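Local coordinates for protein ubiquitin conjugating enzyme (Agrocybe aegerita, PDB 3WE5) that probably accepts activated ubiquitin as a thioester and passes it on to substrates, as an E2 ubiquitin-conjugating enzyme of the UBE2W-like group, at residues 28-33 with 51-56; 39-44 with 56-61; 75-80 with 88-93; 81-86 with 119-124. All coordinates share one frame; numbering follows the deposited sequence.

Contact 1 of 4, residues 28-33 with 51-56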
loop_
_atom_site.group_PDB
_atom_site.type_symbol
_atom_site.label_atom_id
_atom_site.label_comp_id
_atom_site.label_asym_id
_atom_site.label_seq_id
_atom_site.Cartn_x
_atom_site.Cartn_y
_atom_site.Cartn_z
ATOM N N ARG A 28 13.422 30.955 -9.447
ATOM C CA ARG A 28 12.489 30.008 -10.068
ATOM C C ARG A 28 11.224 29.947 -9.208
ATOM O O ARG A 28 10.098 29.989 -9.714
ATOM C CB ARG A 28 13.146 28.627 -10.147
ATOM C CG ARG A 28 12.183 27.406 -10.311
ATOM C CD ARG A 28 11.458 27.375 -11.690
ATOM N NE ARG A 28 10.501 26.284 -11.649
ATOM C CZ ARG A 28 10.560 25.136 -12.328
ATOM N NH1 ARG A 28 11.474 24.925 -13.259
ATOM N NH2 ARG A 28 9.645 24.197 -12.094
ATOM N N LEU A 29 11.405 29.885 -7.899
ATOM C CA LEU A 29 10.245 29.853 -7.007
ATOM C C LEU A 29 9.465 31.148 -7.029
ATOM O O LEU A 29 8.220 31.114 -6.948
ATOM C CB LEU A 29 10.650 29.459 -5.572
ATOM C CG LEU A 29 10.966 27.957 -5.514
ATOM C CD1 LEU A 29 11.829 27.655 -4.290
ATOM C CD2 LEU A 29 9.680 27.119 -5.484
ATOM N N ALA A 30 10.147 32.293 -7.159
ATOM C CA ALA A 30 9.468 33.573 -7.295
ATOM C C ALA A 30 8.616 33.604 -8.538
ATOM O O ALA A 30 7.537 34.184 -8.530
ATOM C CB ALA A 30 10.435 34.732 -7.354
ATOM N N LYS A 31 9.122 33.009 -9.615
ATOM C CA LYS A 31 8.349 33.001 -10.854
ATOM C C LYS A 31 7.117 32.119 -10.693
ATOM O O LYS A 31 6.040 32.483 -11.168
ATOM C CB LYS A 31 9.196 32.572 -12.071
ATOM C CG LYS A 31 8.349 32.584 -13.350
ATOM C CD LYS A 31 9.117 32.925 -14.598
ATOM C CE LYS A 31 8.131 33.146 -15.755
ATOM N NZ LYS A 31 7.228 31.977 -15.914
ATOM N N GLU A 32 7.252 30.980 -10.022
ATOM C CA GLU A 32 6.083 30.124 -9.804
ATOM C C GLU A 32 5.065 30.857 -8.958
ATOM O O GLU A 32 3.858 30.731 -9.190
ATOM C CB GLU A 32 6.470 28.805 -9.146
ATOM C CG GLU A 32 7.381 27.908 -10.009
ATOM C CD GLU A 32 7.384 26.453 -9.574
ATOM O OE1 GLU A 32 6.366 25.891 -9.056
ATOM O OE2 GLU A 32 8.449 25.801 -9.693
ATOM N N LEU A 33 5.536 31.609 -7.966
ATOM C CA LEU A 33 4.619 32.355 -7.107
ATOM C C LEU A 33 3.922 33.454 -7.882
ATOM O O LEU A 33 2.729 33.704 -7.661
ATOM C CB LEU A 33 5.359 32.972 -5.907
ATOM C CG LEU A 33 4.487 33.687 -4.880
ATOM C CD1 LEU A 33 3.546 32.683 -4.261
ATOM C CD2 LEU A 33 5.389 34.302 -3.783
ATOM N N SER A 51 5.403 32.446 2.475
ATOM C CA SER A 51 6.014 33.598 3.155
ATOM C C SER A 51 7.515 33.682 2.994
ATOM O O SER A 51 8.130 34.693 3.368
ATOM C CB SER A 51 5.638 33.571 4.622
ATOM O OG SER A 51 4.250 33.810 4.729
ATOM N N ASP A 52 8.090 32.630 2.421
ATOM C CA ASP A 52 9.498 32.636 2.024
ATOM C C ASP A 52 9.618 31.722 0.836
ATOM O O ASP A 52 8.601 31.307 0.274
ATOM C CB ASP A 52 10.429 32.156 3.173
ATOM C CG ASP A 52 10.123 30.734 3.683
ATOM O OD1 ASP A 52 9.490 29.861 3.005
ATOM O OD2 ASP A 52 10.541 30.465 4.834
ATOM N N PHE A 53 10.846 31.380 0.460
ATOM C CA PHE A 53 11.034 30.399 -0.612
ATOM C C PHE A 53 11.624 29.069 -0.137
ATOM O O PHE A 53 12.311 28.360 -0.884
ATOM C CB PHE A 53 11.788 31.032 -1.796
ATOM C CG PHE A 53 11.041 32.182 -2.410
ATOM C CD1 PHE A 53 9.854 31.943 -3.105
ATOM C CD2 PHE A 53 11.447 33.489 -2.213
ATOM C CE1 PHE A 53 9.136 32.982 -3.652
ATOM C CE2 PHE A 53 10.724 34.548 -2.758
ATOM C CZ PHE A 53 9.559 34.298 -3.472
ATOM N N SER A 54 11.305 28.719 1.104
ATOM C CA SER A 54 11.722 27.467 1.702
ATOM C C SER A 54 10.556 26.540 2.008
ATOM O O SER A 54 10.701 25.320 1.980
ATOM C CB SER A 54 12.489 27.730 2.992
ATOM O OG SER A 54 13.660 28.465 2.697
ATOM N N LYS A 55 9.410 27.117 2.362
ATOM C CA LYS A 55 8.249 26.300 2.731
ATOM C C LYS A 55 6.960 27.004 2.321
ATOM O O LYS A 55 6.722 28.144 2.719
ATOM C CB LYS A 55 8.223 26.015 4.252
ATOM C CG LYS A 55 7.147 25.014 4.672
ATOM C CD LYS A 55 7.293 24.603 6.150
ATOM C CE LYS A 55 7.055 25.774 7.081
ATOM N NZ LYS A 55 5.676 26.343 6.919
ATOM N N TRP A 56 6.118 26.293 1.558
ATOM C CA TRP A 56 4.797 26.804 1.180
ATOM C C TRP A 56 3.707 25.842 1.645
ATOM O O TRP A 56 3.920 24.631 1.779
ATOM C CB TRP A 56 4.681 26.936 -0.355
ATOM C CG TRP A 56 5.554 27.971 -1.019
ATOM C CD1 TRP A 56 6.433 28.845 -0.422
ATOM C CD2 TRP A 56 5.606 28.236 -2.421
ATOM N NE1 TRP A 56 7.037 29.638 -1.385
ATOM C CE2 TRP A 56 6.542 29.282 -2.621
ATOM C CE3 TRP A 56 4.944 27.687 -3.536
ATOM C CZ2 TRP A 56 6.854 29.783 -3.901
ATOM C CZ3 TRP A 56 5.258 28.180 -4.810
ATOM C CH2 TRP A 56 6.198 29.238 -4.981
#

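Contact 2 of 4, residues 39-44 with 56-61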
loop_
_atom_site.group_PDB
_atom_site.type_symbol
_atom_site.label_atom_id
_atom_site.label_comp_id
_atom_site.label_asym_id
_atom_site.label_seq_id
_atom_site.Cartn_x
_atom_site.Cartn_y
_atom_site.Cartn_z
ATOM N N GLU A 39 -2.286 33.773 -12.540
ATOM C CA GLU A 39 -3.165 32.774 -13.180
ATOM C C GLU A 39 -4.215 32.250 -12.232
ATOM O O GLU A 39 -5.240 31.689 -12.656
ATOM C CB GLU A 39 -2.336 31.598 -13.688
ATOM C CG GLU A 39 -1.396 31.971 -14.810
ATOM C CD GLU A 39 -2.126 32.280 -16.114
ATOM O OE1 GLU A 39 -1.525 32.968 -16.958
ATOM O OE2 GLU A 39 -3.290 31.830 -16.310
ATOM N N GLY A 40 -3.956 32.393 -10.943
ATOM C CA GLY A 40 -4.788 31.751 -9.951
ATOM C C GLY A 40 -4.475 30.271 -9.872
ATOM O O GLY A 40 -3.626 29.755 -10.606
ATOM N N CYS A 41 -5.126 29.587 -8.947
ATOM C CA CYS A 41 -4.907 28.148 -8.806
ATOM C C CYS A 41 -6.043 27.390 -9.456
ATOM O O CYS A 41 -7.140 27.946 -9.600
ATOM C CB CYS A 41 -4.872 27.725 -7.334
ATOM S SG CYS A 41 -3.447 28.290 -6.369
ATOM N N PRO A 42 -5.803 26.120 -9.818
ATOM C CA PRO A 42 -6.901 25.311 -10.351
ATOM C C PRO A 42 -7.933 25.047 -9.280
ATOM O O PRO A 42 -7.633 25.132 -8.096
ATOM C CB PRO A 42 -6.213 23.993 -10.743
ATOM C CG PRO A 42 -4.751 24.370 -10.931
ATOM C CD PRO A 42 -4.515 25.402 -9.871
ATOM N N VAL A 43 -9.148 24.699 -9.683
ATOM C CA VAL A 43 -10.216 24.521 -8.715
ATOM C C VAL A 43 -9.862 23.491 -7.641
ATOM O O VAL A 43 -9.302 22.407 -7.931
ATOM C CB VAL A 43 -11.571 24.179 -9.436
ATOM C CG1 VAL A 43 -11.482 22.862 -10.193
ATOM C CG2 VAL A 43 -12.721 24.150 -8.434
ATOM N N GLY A 44 -10.159 23.849 -6.396
ATOM C CA GLY A 44 -9.974 22.933 -5.289
ATOM C C GLY A 44 -8.596 23.116 -4.668
ATOM O O GLY A 44 -8.306 22.572 -3.608
ATOM N N TRP A 56 6.118 26.293 1.558
ATOM C CA TRP A 56 4.797 26.804 1.180
ATOM C C TRP A 56 3.707 25.842 1.645
ATOM O O TRP A 56 3.920 24.631 1.779
ATOM C CB TRP A 56 4.681 26.936 -0.355
ATOM C CG TRP A 56 5.554 27.971 -1.019
ATOM C CD1 TRP A 56 6.433 28.845 -0.422
ATOM C CD2 TRP A 56 5.606 28.236 -2.421
ATOM N NE1 TRP A 56 7.037 29.638 -1.385
ATOM C CE2 TRP A 56 6.542 29.282 -2.621
ATOM C CE3 TRP A 56 4.944 27.687 -3.536
ATOM C CZ2 TRP A 56 6.854 29.783 -3.901
ATOM C CZ3 TRP A 56 5.258 28.180 -4.810
ATOM C CH2 TRP A 56 6.198 29.238 -4.981
ATOM N N LEU A 57 2.516 26.389 1.894
ATOM C CA LEU A 57 1.357 25.578 2.263
ATOM C C LEU A 57 0.180 25.851 1.319
ATOM O O LEU A 57 -0.116 27.003 0.991
ATOM C CB LEU A 57 0.899 25.954 3.675
ATOM C CG LEU A 57 1.878 25.666 4.809
ATOM C CD1 LEU A 57 1.317 26.276 6.124
ATOM C CD2 LEU A 57 2.121 24.189 4.967
ATOM N N PHE A 58 -0.482 24.770 0.908
ATOM C CA PHE A 58 -1.723 24.817 0.126
ATOM C C PHE A 58 -2.835 24.053 0.861
ATOM O O PHE A 58 -2.566 23.186 1.681
ATOM C CB PHE A 58 -1.518 24.119 -1.230
ATOM C CG PHE A 58 -0.602 24.832 -2.155
ATOM C CD1 PHE A 58 0.777 24.706 -2.017
ATOM C CD2 PHE A 58 -1.101 25.633 -3.175
ATOM C CE1 PHE A 58 1.630 25.368 -2.886
ATOM C CE2 PHE A 58 -0.262 26.296 -4.051
ATOM C CZ PHE A 58 1.129 26.172 -3.890
ATOM N N THR A 59 -4.089 24.373 0.555
ATOM C CA THR A 59 -5.165 23.427 0.861
ATOM C C THR A 59 -5.563 22.718 -0.425
ATOM O O THR A 59 -5.537 23.316 -1.493
ATOM C CB THR A 59 -6.376 24.073 1.517
ATOM O OG1 THR A 59 -6.913 25.073 0.661
ATOM C CG2 THR A 59 -5.987 24.693 2.842
ATOM N N ILE A 60 -5.904 21.439 -0.289
ATOM C CA ILE A 60 -6.289 20.607 -1.427
ATOM C C ILE A 60 -7.671 20.040 -1.122
ATOM O O ILE A 60 -7.867 19.336 -0.112
ATOM C CB ILE A 60 -5.331 19.439 -1.594
ATOM C CG1 ILE A 60 -3.892 19.938 -1.828
ATOM C CG2 ILE A 60 -5.797 18.504 -2.727
ATOM C CD1 ILE A 60 -3.705 20.794 -3.074
ATOM N N GLU A 61 -8.626 20.350 -1.989
ATOM C CA GLU A 61 -9.946 19.718 -1.903
ATOM C C GLU A 61 -10.159 18.941 -3.178
ATOM O O GLU A 61 -9.898 19.448 -4.268
ATOM C CB GLU A 61 -11.047 20.758 -1.756
ATOM C CG GLU A 61 -12.439 20.124 -1.743
ATOM C CD GLU A 61 -13.522 21.073 -1.293
ATOM O OE1 GLU A 61 -13.178 22.159 -0.773
ATOM O OE2 GLU A 61 -14.714 20.719 -1.462
HETATM O O HOH W 1 -8.478 24.316 -1.424
#

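Contact 3 of 4, residues 75-80 with 88-93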
loop_
_atom_site.group_PDB
_atom_site.type_symbol
_atom_site.label_atom_id
_atom_site.label_comp_id
_atom_site.label_asym_id
_atom_site.label_seq_id
_atom_site.Cartn_x
_atom_site.Cartn_y
_atom_site.Cartn_z
ATOM N N LEU A 75 -1.410 20.718 2.529
ATOM C CA LEU A 75 -0.254 20.116 1.840
ATOM C C LEU A 75 0.927 21.072 1.950
ATOM O O LEU A 75 0.814 22.254 1.620
ATOM C CB LEU A 75 -0.605 19.880 0.367
ATOM C CG LEU A 75 0.407 19.145 -0.520
ATOM C CD1 LEU A 75 0.595 17.705 -0.015
ATOM C CD2 LEU A 75 -0.062 19.144 -1.992
ATOM N N GLN A 76 2.063 20.545 2.415
ATOM C CA GLN A 76 3.262 21.355 2.626
ATOM C C GLN A 76 4.323 20.997 1.594
ATOM O O GLN A 76 4.518 19.819 1.303
ATOM C CB GLN A 76 3.782 21.068 4.037
ATOM C CG GLN A 76 5.089 21.773 4.442
ATOM C CD GLN A 76 5.525 21.264 5.816
ATOM O OE1 GLN A 76 4.990 21.688 6.830
ATOM N NE2 GLN A 76 6.436 20.299 5.843
ATOM N N PHE A 77 4.939 22.025 1.019
ATOM C CA PHE A 77 6.101 21.887 0.136
ATOM C C PHE A 77 7.307 22.459 0.851
ATOM O O PHE A 77 7.252 23.585 1.330
ATOM C CB PHE A 77 5.892 22.692 -1.140
ATOM C CG PHE A 77 4.904 22.074 -2.067
ATOM C CD1 PHE A 77 3.559 22.117 -1.782
ATOM C CD2 PHE A 77 5.330 21.446 -3.233
ATOM C CE1 PHE A 77 2.628 21.515 -2.661
ATOM C CE2 PHE A 77 4.441 20.869 -4.083
ATOM C CZ PHE A 77 3.087 20.882 -3.798
ATOM N N ARG A 78 8.398 21.703 0.896
ATOM C CA ARG A 78 9.685 22.269 1.325
ATOM C C ARG A 78 10.698 22.200 0.193
ATOM O O ARG A 78 10.795 21.165 -0.491
ATOM C CB ARG A 78 10.200 21.526 2.568
ATOM C CG ARG A 78 9.502 21.948 3.846
ATOM C CD ARG A 78 10.129 21.309 5.075
ATOM N NE ARG A 78 9.749 19.909 5.188
ATOM C CZ ARG A 78 10.233 19.079 6.105
ATOM N NH1 ARG A 78 11.147 19.504 6.973
ATOM N NH2 ARG A 78 9.813 17.825 6.147
ATOM N N PHE A 79 11.439 23.286 -0.009
ATOM C CA PHE A 79 12.378 23.422 -1.143
ATOM C C PHE A 79 13.812 23.527 -0.643
ATOM O O PHE A 79 14.091 24.320 0.262
ATOM C CB PHE A 79 12.056 24.676 -1.979
ATOM C CG PHE A 79 10.584 24.810 -2.337
ATOM C CD1 PHE A 79 10.040 24.025 -3.347
ATOM C CD2 PHE A 79 9.765 25.697 -1.657
ATOM C CE1 PHE A 79 8.669 24.101 -3.658
ATOM C CE2 PHE A 79 8.399 25.809 -1.992
ATOM C CZ PHE A 79 7.865 25.006 -2.986
ATOM N N ASP A 80 14.725 22.744 -1.211
ATOM C CA ASP A 80 16.144 22.947 -0.863
ATOM C C ASP A 80 16.844 23.839 -1.885
ATOM O O ASP A 80 16.214 24.332 -2.820
ATOM C CB ASP A 80 16.871 21.613 -0.621
ATOM C CG ASP A 80 16.983 20.752 -1.870
ATOM O OD1 ASP A 80 17.094 21.294 -2.985
ATOM O OD2 ASP A 80 16.978 19.512 -1.746
ATOM N N PRO A 88 10.766 18.921 -4.766
ATOM C CA PRO A 88 10.320 19.410 -3.459
ATOM C C PRO A 88 10.008 18.254 -2.511
ATOM O O PRO A 88 9.609 17.169 -2.946
ATOM C CB PRO A 88 9.027 20.170 -3.795
ATOM C CG PRO A 88 8.483 19.442 -5.025
ATOM C CD PRO A 88 9.724 19.034 -5.808
ATOM N N ALA A 89 10.174 18.492 -1.205
ATOM C CA ALA A 89 9.744 17.540 -0.193
ATOM C C ALA A 89 8.291 17.877 0.103
ATOM O O ALA A 89 7.975 19.000 0.491
ATOM C CB ALA A 89 10.574 17.688 1.044
ATOM N N VAL A 90 7.404 16.930 -0.133
ATOM C CA VAL A 90 5.968 17.215 -0.079
ATOM C C VAL A 90 5.248 16.248 0.862
ATOM O O VAL A 90 5.424 15.026 0.772
ATOM C CB VAL A 90 5.370 17.099 -1.501
ATOM C CG1 VAL A 90 3.871 17.446 -1.477
ATOM C CG2 VAL A 90 6.084 18.015 -2.465
ATOM N N GLN A 91 4.437 16.786 1.776
ATOM C CA GLN A 91 3.707 15.956 2.719
ATOM C C GLN A 91 2.424 16.658 3.159
ATOM O O GLN A 91 2.342 17.904 3.170
ATOM C CB GLN A 91 4.588 15.630 3.932
ATOM C CG GLN A 91 4.979 16.856 4.736
ATOM C CD GLN A 91 6.330 16.687 5.418
ATOM O OE1 GLN A 91 7.367 17.070 4.871
ATOM N NE2 GLN A 91 6.322 16.117 6.617
ATOM N N PHE A 92 1.416 15.858 3.490
ATOM C CA PHE A 92 0.228 16.399 4.128
ATOM C C PHE A 92 0.612 16.723 5.564
ATOM O O PHE A 92 1.384 15.977 6.199
ATOM C CB PHE A 92 -0.941 15.408 4.058
ATOM C CG PHE A 92 -1.536 15.281 2.674
ATOM C CD1 PHE A 92 -2.410 16.249 2.186
ATOM C CD2 PHE A 92 -1.185 14.222 1.840
ATOM C CE1 PHE A 92 -2.957 16.153 0.887
ATOM C CE2 PHE A 92 -1.737 14.108 0.548
ATOM C CZ PHE A 92 -2.620 15.070 0.067
ATOM N N VAL A 93 0.083 17.840 6.050
ATOM C CA VAL A 93 0.319 18.309 7.414
ATOM C C VAL A 93 -0.549 17.553 8.417
ATOM O O VAL A 93 -1.759 17.349 8.212
ATOM C CB VAL A 93 0.107 19.822 7.516
ATOM C CG1 VAL A 93 0.232 20.310 8.972
ATOM C CG2 VAL A 93 1.120 20.538 6.659
HETATM O O HOH W 2 7.579 19.029 3.336
#

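Contact 4 of 4, residues 81-86 with 119-124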
loop_
_atom_site.group_PDB
_atom_site.type_symbol
_atom_site.label_atom_id
_atom_site.label_comp_id
_atom_site.label_asym_id
_atom_site.label_seq_id
_atom_site.Cartn_x
_atom_site.Cartn_y
_atom_site.Cartn_z
ATOM N N ALA A 81 18.150 24.061 -1.738
ATOM C CA ALA A 81 18.831 25.029 -2.590
ATOM C C ALA A 81 19.033 24.571 -4.035
ATOM O O ALA A 81 19.454 25.377 -4.881
ATOM C CB ALA A 81 20.181 25.427 -1.973
ATOM N N GLN A 82 18.756 23.293 -4.298
ATOM C CA GLN A 82 18.900 22.724 -5.633
ATOM C C GLN A 82 17.582 22.667 -6.421
ATOM O O GLN A 82 17.575 22.242 -7.569
ATOM C CB GLN A 82 19.528 21.331 -5.576
ATOM C CG GLN A 82 21.021 21.345 -5.192
ATOM C CD GLN A 82 21.234 21.655 -3.723
ATOM O OE1 GLN A 82 21.786 22.693 -3.376
ATOM N NE2 GLN A 82 20.786 20.755 -2.854
ATOM N N TYR A 83 16.478 23.121 -5.832
ATOM C CA TYR A 83 15.219 23.221 -6.597
ATOM C C TYR A 83 15.473 24.147 -7.794
ATOM O O TYR A 83 16.154 25.165 -7.678
ATOM C CB TYR A 83 14.088 23.774 -5.702
ATOM C CG TYR A 83 12.725 23.770 -6.381
ATOM C CD1 TYR A 83 11.949 22.633 -6.369
ATOM C CD2 TYR A 83 12.241 24.897 -7.044
ATOM C CE1 TYR A 83 10.711 22.595 -6.983
ATOM C CE2 TYR A 83 10.988 24.866 -7.693
ATOM C CZ TYR A 83 10.242 23.711 -7.639
ATOM O OH TYR A 83 8.998 23.643 -8.252
ATOM N N PRO A 84 14.925 23.830 -8.984
ATOM C CA PRO A 84 13.962 22.773 -9.313
ATOM C C PRO A 84 14.613 21.487 -9.826
ATOM O O PRO A 84 13.908 20.620 -10.329
ATOM C CB PRO A 84 13.162 23.433 -10.437
ATOM C CG PRO A 84 14.237 24.177 -11.208
ATOM C CD PRO A 84 15.141 24.740 -10.128
ATOM N N ILE A 85 15.934 21.360 -9.710
ATOM C CA ILE A 85 16.576 20.121 -10.111
ATOM C C ILE A 85 16.239 19.041 -9.092
ATOM O O ILE A 85 15.837 17.935 -9.467
ATOM C CB ILE A 85 18.108 20.291 -10.303
ATOM C CG1 ILE A 85 18.401 21.462 -11.248
ATOM C CG2 ILE A 85 18.720 18.947 -10.727
ATOM C CD1 ILE A 85 17.706 21.422 -12.632
ATOM N N SER A 86 16.358 19.361 -7.799
ATOM C CA SER A 86 15.851 18.470 -6.761
ATOM C C SER A 86 14.342 18.615 -6.654
ATOM O O SER A 86 13.802 19.708 -6.853
ATOM C CB SER A 86 16.470 18.802 -5.413
ATOM O OG SER A 86 16.354 20.185 -5.168
ATOM N N SER A 119 11.292 9.298 -8.694
ATOM C CA SER A 119 11.900 9.021 -9.998
ATOM C C SER A 119 11.314 9.836 -11.151
ATOM O O SER A 119 11.992 10.071 -12.153
ATOM C CB SER A 119 11.733 7.537 -10.328
ATOM O OG SER A 119 10.370 7.271 -10.655
ATOM N N GLU A 120 10.051 10.239 -11.041
ATOM C CA GLU A 120 9.422 10.972 -12.131
ATOM C C GLU A 120 9.384 12.501 -11.942
ATOM O O GLU A 120 8.798 13.221 -12.758
ATOM C CB GLU A 120 8.040 10.391 -12.413
ATOM C CG GLU A 120 8.094 8.873 -12.487
ATOM C CD GLU A 120 7.290 8.297 -13.623
ATOM O OE1 GLU A 120 7.903 7.692 -14.529
ATOM O OE2 GLU A 120 6.049 8.430 -13.605
ATOM N N TRP A 121 10.002 13.004 -10.869
ATOM C CA TRP A 121 10.200 14.451 -10.774
ATOM C C TRP A 121 11.015 14.940 -11.971
ATOM O O TRP A 121 11.950 14.265 -12.420
ATOM C CB TRP A 121 10.900 14.860 -9.460
ATOM C CG TRP A 121 11.232 16.330 -9.487
ATOM C CD1 TRP A 121 12.455 16.891 -9.686
ATOM C CD2 TRP A 121 10.303 17.417 -9.382
ATOM N NE1 TRP A 121 12.346 18.260 -9.707
ATOM C CE2 TRP A 121 11.036 18.607 -9.506
ATOM C CE3 TRP A 121 8.920 17.494 -9.170
ATOM C CZ2 TRP A 121 10.434 19.873 -9.450
ATOM C CZ3 TRP A 121 8.329 18.746 -9.110
ATOM C CH2 TRP A 121 9.078 19.915 -9.246
ATOM N N SER A 122 10.649 16.099 -12.498
ATOM C CA SER A 122 11.457 16.786 -13.506
ATOM C C SER A 122 11.329 18.269 -13.248
ATOM O O SER A 122 10.289 18.712 -12.790
ATOM C CB SER A 122 10.956 16.456 -14.912
ATOM O OG SER A 122 11.518 17.343 -15.876
ATOM N N PRO A 123 12.380 19.057 -13.540
ATOM C CA PRO A 123 12.244 20.515 -13.418
ATOM C C PRO A 123 11.182 21.096 -14.364
ATOM O O PRO A 123 10.807 22.242 -14.185
ATOM C CB PRO A 123 13.625 21.044 -13.843
ATOM C CG PRO A 123 14.549 19.861 -13.750
ATOM C CD PRO A 123 13.726 18.645 -13.981
ATOM N N VAL A 124 10.722 20.331 -15.357
ATOM C CA VAL A 124 9.667 20.832 -16.235
ATOM C C VAL A 124 8.303 20.904 -15.547
ATOM O O VAL A 124 7.377 21.525 -16.074
ATOM C CB VAL A 124 9.547 20.005 -17.546
ATOM C CG1 VAL A 124 10.929 19.949 -18.270
ATOM C CG2 VAL A 124 8.986 18.624 -17.291
#

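Contact 1 of 4, residues 28-33 with 51-56
Leu-29 meets both aromatic residues of 51-56, Phe-53 and Trp-56, where the first helix of the ubiquitin-conjugating (UBC) fold packs against the start of strand 55-61. Its CB lies 3.6 Å from Phe-53 CD1, the side chains sliding past each other in opposite directions, and its CD2 sits over one face of the Trp-56 indole. Leu-29 O approaches the indole otherwise: it lies in the ring plane, 3.4 Å from Trp-56 CH2. At Ala-30 the small side chain lets the ring come close to the helix backbone, with Ala-30 CA 3.7 Å from Phe-53 CE1. Glu-32 offers only CB to the indole edge; its carboxylate turns elsewhere, OE2 being gripped side-on by NE and NH2 of Arg-28 and bonded to the Tyr-83 hydroxyl. Leu-33, with CG anti to the backbone N (chi1 -176°), brings CD2 to 4.0 Å from Phe-53 CE1, while its CB rests 3.9 Å from Trp-56 CH2. An alanine in place of Phe-53 would probably open a gap beside Leu-29 and Ala-30 and leave the Leu-33 methyl without its aromatic partner. Polar bonds within 51-56 hold its shape: Asp-52 OD1 accepts from Ser-54 N (an Asx turn) and from Lys-55 N (an Asx motif), and Trp-56 NE1, with the acceptor in its ring plane, donates to Asp-52 O at 2.8 Å.

Contact 2 of 4, residues 39-44 with 56-61
Glu-61 N donates to Gly-44 O over 2.8 Å with an N-H...O angle of 162°, the donor slightly tilted from the carbonyl plane. Ile-60 CA adds a CA-H...O contact to the same oxygen at 3.6 Å. Water 1 donates a further bond to Gly-44 O at 2.8 Å and is hydrogen-bonded at 2.7 Å to Thr-59 OG1, which lies between the backbone N and the carbonyl carbon, a position (chi1 59°) from which it reaches the water. Gly-44 itself has positive phi (92°), and a CB on it would fall 2.5 Å from Glu-61 O, a clash that glycine avoids. Segment 39-44 is the link of the UBC fold from the first helix to the first strand of the antiparallel meander, and here it runs beside the second strand near Glu-61. Earlier in this link, Cys-41 SG stands at the edge of the Phe-58 ring, 4.4 Å from CE2 of Phe-58, and that ring also packs on Ile-36 of the first helix and on Val-127 and Ile-128 of helix 127-140. From the same helix, Gln-135 NE2 bonds to both Val-43 O and Glu-61 O.

Contact 3 of 4, residues 75-80 with 88-93
With CG of Gln-91 in the crowded position between backbone N and carbonyl carbon (chi1 64°), and the Arg-78 chain bent at chi3 (-75°), the two side chains meet across the strands: Arg-78 NH2 donates to Gln-91 OE1 at 2.9 Å, at an angle of 155° and tilted from the amide's carbonyl plane. Water 2 sits beside them with four partners, accepting from Gln-76 NE2 and Arg-78 NE and donating to Ala-89 O and Gln-91 OE1. A leucine in place of Gln-91 would probably cost Arg-78 NH2 this acceptor and leave water 2 only Ala-89 O among its present acceptors, although Arg-78 NH1 would keep its salt bridge to Asp-159. Beneath this polar cluster lies the hairpin of strands 72-78 and 89-92, the last pair of the UBC antiparallel meander. Gln-76 with Gln-91 and Arg-78 with Ala-89 are its hydrogen-bonded pairs, Gln-76 N reaching Gln-91 O at 2.8 Å; Leu-75 with Phe-92 and Phe-77 with Val-90 are non-hydrogen-bonded and put their side chains on the other face. There Leu-75 CD1 makes a CH-pi contact over the centre of the Phe-92 ring, 3.9 Å from its centroid, and touches Val-90 CG1 at 3.6 Å. Val-90 CG1 also lies over a face of Phe-77, offset toward its rim, while Pro-88 CB stands at that ring's edge. Helix 127-140 packs against Phe-77 through Val-127, Val-130 and Cys-131.

Contact 4 of 4, residues 81-86 with 119-124
Pro-84 and Pro-123 bring two irregular loops together with their CA atoms 5.0 Å apart, the peptide bond between Tyr-83 and Pro-84 being cis. The bond that joins the loops is made by a side chain: Trp-121 NE1 donates to Pro-84 O over 2.9 Å at an N-H...O angle of 155°. The oxygen lies in the indole plane, whereas the N-H arrives from above the carbonyl plane and so not on a lone pair. CG anti to the backbone N (chi1 173°) carries the Trp-121 indole across to the neighbouring loop, where its benzo part meets Tyr-83 rim to rim. Tyr-83 CE1 comes to 3.7 Å from Trp-121 CZ2; the ring planes are at 39° and neither ring lies over the face of the other. Beside the cis bond, Pro-84 CB lies over the centre of the Tyr-83 ring, 3.7 Å above its plane. Pro-123 packs on loop 81-86 in two places: its CB is 4.1 Å from Pro-84 CG, the side chains crossing at about a right angle, and its CG is 3.7 Å from Ile-85 CD1. Ser-122 OG accepts from Val-124 N in an ST turn that shapes the chain around this proline. The first helix joins in, since Arg-28 NH1 donates to Pro-123 O and the Arg-28 side chain packs on Pro-84. In E2 enzymes two such loops, with a Tyr-Pro in one and a Trp-Ser-Pro in the other, form with the first helix the surface where ubiquitin ligases dock, and this pair is consistent with that role.

In the fold
Contacts 1, 2 and 3 each use a strand of one antiparallel sheet. Contacts 1 and 2 share Trp-56 on strand 55-61, their centres 14 Å apart, and both pass into contact 3 through the neighbouring strand: Trp-56 O to Phe-77 N is 2.9 Å, a probable hydrogen bond, as is Phe-58 O to Leu-75 N at 2.9 Å. Contact 4 is remote from contact 2: centres 20 Å apart, nearest atoms about 7 Å. It joins contact 1 through Glu-32 OE2 to Tyr-83 OH at 2.7 Å, and contact 3 through Asp-80 OD1 to Ser-86 OG at 2.6 Å. Contacts 1 and 4 thus adjoin at the probable ligase-docking surface; a glycerol, probably from the crystallisation liquor, lies about 4 Å from the Ile-85 side chain.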